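Long-range contacts in beta-lactamase Rm3 (Uncultured bacterium, PDB 5IQK), which hydrolyses the beta-lactam ring of antibiotics as a zinc-dependent subclass B3 metallo-beta-lactamase, and so probably confers resistance to them: residues L96-P101 / D130-R135; Y146-H150 / S161-Q165. One frame throughout, in Å; residues are numbered along the deposited sequence.

Contact 1: L96-P101 / D130-R135; sequences LVAASP and DMRLAR
A parallel beta pairing joins strand 96-99 to strand 131-133, an edge strand of the seven-stranded sheet, as the two strands of a beta-alpha-beta unit. Both backbones are extended, their axes 4.5 Å apart at an angle of 31°. V97 pairs with M131, A98 with R132 and A99 with L133 (CA-CA 4.8, 4.7 and 5.4 Å). The ladder runs R132 N to V97 O (2.8 Å), A99 N to R132 O (3.1 Å) and A134 N to A99 O (2.7 Å), preceded by a weak V97 N to D130 O bond (3.5 Å). R132 (chi1 m, chi2 m) brings its guanidinium face over L96, R132 NH2 to L96 CD1 3.5 Å. Beyond the strands, P101 CG lies 3.4 Å from R135 NH1. S100, chi1 p, is the N-cap of the next helix: its OG bonds A103 N and also G158 O. Helix 101-109 covers the V97, M131 and L133 face through L107, A108 and A104, while F140 of strand 139-142 packs on A98 and A134 and strand 70-74 flanks 96-99.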
loop_
_atom_site.group_PDB
_atom_site.type_symbol
_atom_site.label_atom_id
_atom_site.label_comp_id
_atom_site.label_asym_id
_atom_site.label_seq_id
_atom_site.Cartn_x
_atom_site.Cartn_y
_atom_site.Cartn_z
ATOM N N LEU A 96 8.837 -13.638 -5.530
ATOM C CA LEU A 96 9.107 -13.380 -4.119
ATOM C C LEU A 96 8.313 -12.181 -3.632
ATOM O O LEU A 96 8.001 -11.287 -4.417
ATOM C CB LEU A 96 10.593 -13.143 -3.877
ATOM C CG LEU A 96 11.446 -14.394 -4.038
ATOM C CD1 LEU A 96 12.905 -14.023 -4.214
ATOM C CD2 LEU A 96 11.239 -15.292 -2.825
ATOM N N VAL A 97 7.993 -12.172 -2.339
ATOM C CA VAL A 97 7.297 -11.051 -1.720
ATOM C C VAL A 97 8.246 -10.292 -0.790
ATOM O O VAL A 97 8.906 -10.892 0.058
ATOM C CB VAL A 97 6.055 -11.517 -0.919
ATOM C CG1 VAL A 97 5.505 -10.390 -0.095
ATOM C CG2 VAL A 97 4.982 -12.063 -1.858
ATOM N N ALA A 98 8.320 -8.975 -0.946
ATOM C CA ALA A 98 9.154 -8.171 -0.057
ATOM C C ALA A 98 8.284 -7.408 0.940
ATOM O O ALA A 98 7.298 -6.775 0.567
ATOM C CB ALA A 98 10.023 -7.210 -0.853
ATOM N N ALA A 99 8.665 -7.479 2.208
ATOM C CA ALA A 99 7.922 -6.825 3.277
ATOM C C ALA A 99 8.877 -6.458 4.388
ATOM O O ALA A 99 9.976 -7.012 4.469
ATOM C CB ALA A 99 6.824 -7.723 3.796
ATOM N N SER A 100 8.459 -5.547 5.261
ATOM C CA SER A 100 9.292 -5.169 6.406
ATOM C C SER A 100 9.480 -6.362 7.339
ATOM O O SER A 100 8.691 -7.306 7.318
ATOM C CB SER A 100 8.659 -4.004 7.172
ATOM O OG SER A 100 7.475 -4.423 7.831
ATOM N N PRO A 101 10.532 -6.327 8.165
ATOM C CA PRO A 101 10.725 -7.403 9.142
ATOM C C PRO A 101 9.473 -7.617 9.989
ATOM O O PRO A 101 9.065 -8.759 10.206
ATOM C CB PRO A 101 11.894 -6.894 9.980
ATOM C CG PRO A 101 12.692 -6.096 9.001
ATOM C CD PRO A 101 11.685 -5.410 8.121
ATOM N N ASP A 130 7.140 -17.549 0.830
ATOM C CA ASP A 130 8.512 -17.137 0.519
ATOM C C ASP A 130 8.669 -15.622 0.478
ATOM O O ASP A 130 7.964 -14.938 -0.266
ATOM C CB ASP A 130 8.955 -17.755 -0.802
ATOM C CG ASP A 130 8.923 -19.267 -0.766
ATOM O OD1 ASP A 130 9.549 -19.850 0.144
ATOM O OD2 ASP A 130 8.262 -19.870 -1.637
ATOM N N MET A 131 9.593 -15.098 1.279
ATOM C CA MET A 131 9.699 -13.650 1.454
ATOM C C MET A 131 11.119 -13.096 1.506
ATOM O O MET A 131 12.062 -13.806 1.825
ATOM C CB MET A 131 8.970 -13.244 2.727
ATOM C CG MET A 131 7.467 -13.361 2.617
ATOM S SD MET A 131 6.707 -12.717 4.089
ATOM C CE MET A 131 7.055 -14.027 5.259
ATOM N N ARG A 132 11.250 -11.816 1.178
ATOM C CA ARG A 132 12.509 -11.096 1.349
ATOM C C ARG A 132 12.273 -9.890 2.245
ATOM O O ARG A 132 11.298 -9.176 2.079
ATOM C CB ARG A 132 13.081 -10.655 -0.003
ATOM C CG ARG A 132 13.421 -11.804 -0.930
ATOM C CD ARG A 132 14.389 -12.759 -0.245
ATOM N NE ARG A 132 14.669 -13.955 -1.035
ATOM C CZ ARG A 132 15.623 -14.032 -1.958
ATOM N NH1 ARG A 132 16.389 -12.979 -2.211
ATOM N NH2 ARG A 132 15.814 -15.161 -2.626
ATOM N N LEU A 133 13.163 -9.652 3.197
ATOM C CA LEU A 133 12.933 -8.539 4.109
ATOM C C LEU A 133 13.322 -7.211 3.466
ATOM O O LEU A 133 14.404 -7.087 2.881
ATOM C CB LEU A 133 13.706 -8.762 5.407
ATOM C CG LEU A 133 13.262 -10.011 6.165
ATOM C CD1 LEU A 133 14.030 -10.152 7.471
ATOM C CD2 LEU A 133 11.771 -9.962 6.431
ATOM N N ALA A 134 12.434 -6.230 3.582
ATOM C CA ALA A 134 12.667 -4.882 3.072
ATOM C C ALA A 134 12.875 -3.916 4.233
ATOM O O ALA A 134 11.947 -3.624 4.984
ATOM C CB ALA A 134 11.502 -4.424 2.211
ATOM N N ARG A 135 14.097 -3.415 4.371
ATOM C CA ARG A 135 14.407 -2.488 5.449
ATOM C C ARG A 135 14.382 -1.074 4.882
ATOM O O ARG A 135 14.404 -0.888 3.660
ATOM C CB ARG A 135 15.782 -2.811 6.024
ATOM C CG ARG A 135 15.891 -4.258 6.451
ATOM C CD ARG A 135 17.163 -4.565 7.209
ATOM N NE ARG A 135 17.252 -5.993 7.502
ATOM C CZ ARG A 135 16.733 -6.577 8.574
ATOM N NH1 ARG A 135 16.087 -5.854 9.480
ATOM N NH2 ARG A 135 16.869 -7.886 8.741
#

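Contact 2: Y146-H150 / S161-Q165; sequences YLTAH and SWTWQ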
loop_
_atom_site.group_PDB
_atom_site.type_symbol
_atom_site.label_atom_id
_atom_site.label_comp_id
_atom_site.label_asym_id
_atom_site.label_seq_id
_atom_site.Cartn_x
_atom_site.Cartn_y
_atom_site.Cartn_z
ATOM N N TYR A 146 13.632 0.342 -10.523
ATOM C CA TYR A 146 14.265 0.324 -9.214
ATOM C C TYR A 146 13.386 0.961 -8.165
ATOM O O TYR A 146 12.973 2.115 -8.295
ATOM C CB TYR A 146 15.624 1.011 -9.265
ATOM C CG TYR A 146 16.643 0.197 -10.026
ATOM C CD1 TYR A 146 17.577 -0.577 -9.348
ATOM C CD2 TYR A 146 16.663 0.190 -11.412
ATOM C CE1 TYR A 146 18.514 -1.333 -10.035
ATOM C CE2 TYR A 146 17.592 -0.569 -12.110
ATOM C CZ TYR A 146 18.514 -1.327 -11.418
ATOM O OH TYR A 146 19.443 -2.077 -12.112
ATOM N N LEU A 147 13.046 0.164 -7.161
ATOM C CA LEU A 147 12.148 0.588 -6.101
ATOM C C LEU A 147 12.943 0.780 -4.825
ATOM O O LEU A 147 13.946 0.093 -4.611
ATOM C CB LEU A 147 11.041 -0.440 -5.912
ATOM C CG LEU A 147 10.163 -0.516 -7.158
ATOM C CD1 LEU A 147 10.074 -1.941 -7.646
ATOM C CD2 LEU A 147 8.786 0.033 -6.841
ATOM N N THR A 148 12.520 1.732 -4.003
ATOM C CA THR A 148 13.166 1.975 -2.721
ATOM C C THR A 148 12.114 1.942 -1.626
ATOM O O THR A 148 11.042 2.538 -1.752
ATOM C CB THR A 148 13.918 3.327 -2.694
ATOM O OG1 THR A 148 14.908 3.338 -3.724
ATOM C CG2 THR A 148 14.612 3.544 -1.358
ATOM N N ALA A 149 12.416 1.199 -0.570
ATOM C CA ALA A 149 11.521 1.080 0.574
ATOM C C ALA A 149 11.775 2.181 1.593
ATOM O O ALA A 149 12.919 2.558 1.847
ATOM C CB ALA A 149 11.685 -0.279 1.213
ATOM N N HIS A 150 10.702 2.696 2.179
ATOM C CA HIS A 150 10.811 3.698 3.226
ATOM C C HIS A 150 9.983 3.240 4.407
ATOM O O HIS A 150 8.770 3.074 4.287
ATOM C CB HIS A 150 10.335 5.066 2.739
ATOM C CG HIS A 150 11.030 5.537 1.505
ATOM N ND1 HIS A 150 12.163 6.322 1.540
ATOM C CD2 HIS A 150 10.769 5.312 0.196
ATOM C CE1 HIS A 150 12.562 6.569 0.306
ATOM N NE2 HIS A 150 11.732 5.968 -0.528
ATOM N N SER A 161 6.402 2.278 2.872
ATOM C CA SER A 161 6.011 2.996 1.663
ATOM C C SER A 161 7.109 2.808 0.604
ATOM O O SER A 161 8.257 2.505 0.943
ATOM C CB SER A 161 5.782 4.478 1.961
ATOM O OG SER A 161 4.742 4.644 2.919
ATOM N N TRP A 162 6.757 2.993 -0.667
ATOM C CA TRP A 162 7.649 2.673 -1.775
ATOM C C TRP A 162 7.752 3.827 -2.762
ATOM O O TRP A 162 6.753 4.472 -3.071
ATOM C CB TRP A 162 7.152 1.427 -2.516
ATOM C CG TRP A 162 7.204 0.172 -1.695
ATOM C CD1 TRP A 162 6.212 -0.338 -0.901
ATOM C CD2 TRP A 162 8.311 -0.729 -1.585
ATOM N NE1 TRP A 162 6.641 -1.505 -0.306
ATOM C CE2 TRP A 162 7.921 -1.767 -0.717
ATOM C CE3 TRP A 162 9.588 -0.762 -2.144
ATOM C CZ2 TRP A 162 8.772 -2.826 -0.396
ATOM C CZ3 TRP A 162 10.430 -1.817 -1.827
ATOM C CH2 TRP A 162 10.018 -2.830 -0.953
ATOM N N THR A 163 8.959 4.077 -3.264
ATOM C CA THR A 163 9.150 5.083 -4.302
ATOM C C THR A 163 9.911 4.515 -5.484
ATOM O O THR A 163 10.731 3.608 -5.348
ATOM C CB THR A 163 9.926 6.313 -3.806
ATOM O OG1 THR A 163 11.221 5.902 -3.333
ATOM C CG2 THR A 163 9.164 7.038 -2.706
ATOM N N TRP A 164 9.636 5.084 -6.646
ATOM C CA TRP A 164 10.324 4.733 -7.873
ATOM C C TRP A 164 10.070 5.835 -8.883
ATOM O O TRP A 164 9.262 6.728 -8.636
ATOM C CB TRP A 164 9.835 3.380 -8.399
ATOM C CG TRP A 164 8.396 3.376 -8.842
ATOM C CD1 TRP A 164 7.931 3.457 -10.121
ATOM C CD2 TRP A 164 7.234 3.298 -8.001
ATOM N NE1 TRP A 164 6.562 3.421 -10.137
ATOM C CE2 TRP A 164 6.106 3.325 -8.847
ATOM C CE3 TRP A 164 7.041 3.201 -6.621
ATOM C CZ2 TRP A 164 4.810 3.265 -8.364
ATOM C CZ3 TRP A 164 5.745 3.142 -6.135
ATOM C CH2 TRP A 164 4.649 3.173 -6.998
ATOM N N GLN A 165 10.729 5.756 -10.036
ATOM C CA GLN A 165 10.474 6.704 -11.115
ATOM C C GLN A 165 9.817 6.009 -12.295
ATOM O O GLN A 165 10.111 4.856 -12.585
ATOM C CB GLN A 165 11.772 7.377 -11.592
ATOM C CG GLN A 165 12.556 8.080 -10.514
ATOM C CD GLN A 165 13.526 9.103 -11.076
ATOM O OE1 GLN A 165 13.927 9.030 -12.244
ATOM N NE2 GLN A 165 13.902 10.071 -10.247
HETATM O O HOH W 1 12.881 3.771 -10.178
#
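Y146 meets the partner strand through its backbone: its O accepts a bond from a water (2.5 Å) that in turn accepts one from Q165 N (2.9 Å), a water-mediated link beyond the direct ladder. L147 turns to the tryptophan side, its CD2 3.6 Å from W164 CE3 and its CB 4.1 Å from W162 CE3; V43 of strand 42-45, in the other sheet, also touches it. T148 and T163 form a hydrogen-bonded antiparallel pair, T148 N to T163 O 2.9 Å and T163 N to T148 O 3.0 Å. These strands, 145-151 and 160-168, make a beta hairpin in the second sheet of the alpha-beta/beta-alpha metallo-beta-lactamase sandwich. At the non-hydrogen-bonded pair that follows, A149 CB sits over the six-membered ring of W162, 3.8 Å from its centroid, a CH-pi contact; W162 NE1 bonds N75 O. H150 closes a second hydrogen-bonded pair, its N 2.7 Å from S161 O and its O 2.9 Å from S161 N, while on the threonine face its NE2 shares a hydrogen bond with T163 OG1 (2.9 Å).

From the N terminus, contact 1 comes first: the chain leaves strand 96-99, passes through helix 101-109 and a long loop, and returns at 131-133, closing the crossover at the edge of the seven-stranded sheet. Strand 139-142 then begins the five-stranded sheet, and contact 2 closes a shorter loop between 146-150 and 161-165, which carries the zinc ligand H155. The two loops follow in series, neither enclosing nor crossing the other. Their centres lie 14 Å apart, yet they touch across the sheets: A134 CB packs on W162 CH2 (3.8 Å) and R135 O on A149 CB (3.7 Å), so the end of contact 1 meets the inward face of contact 2.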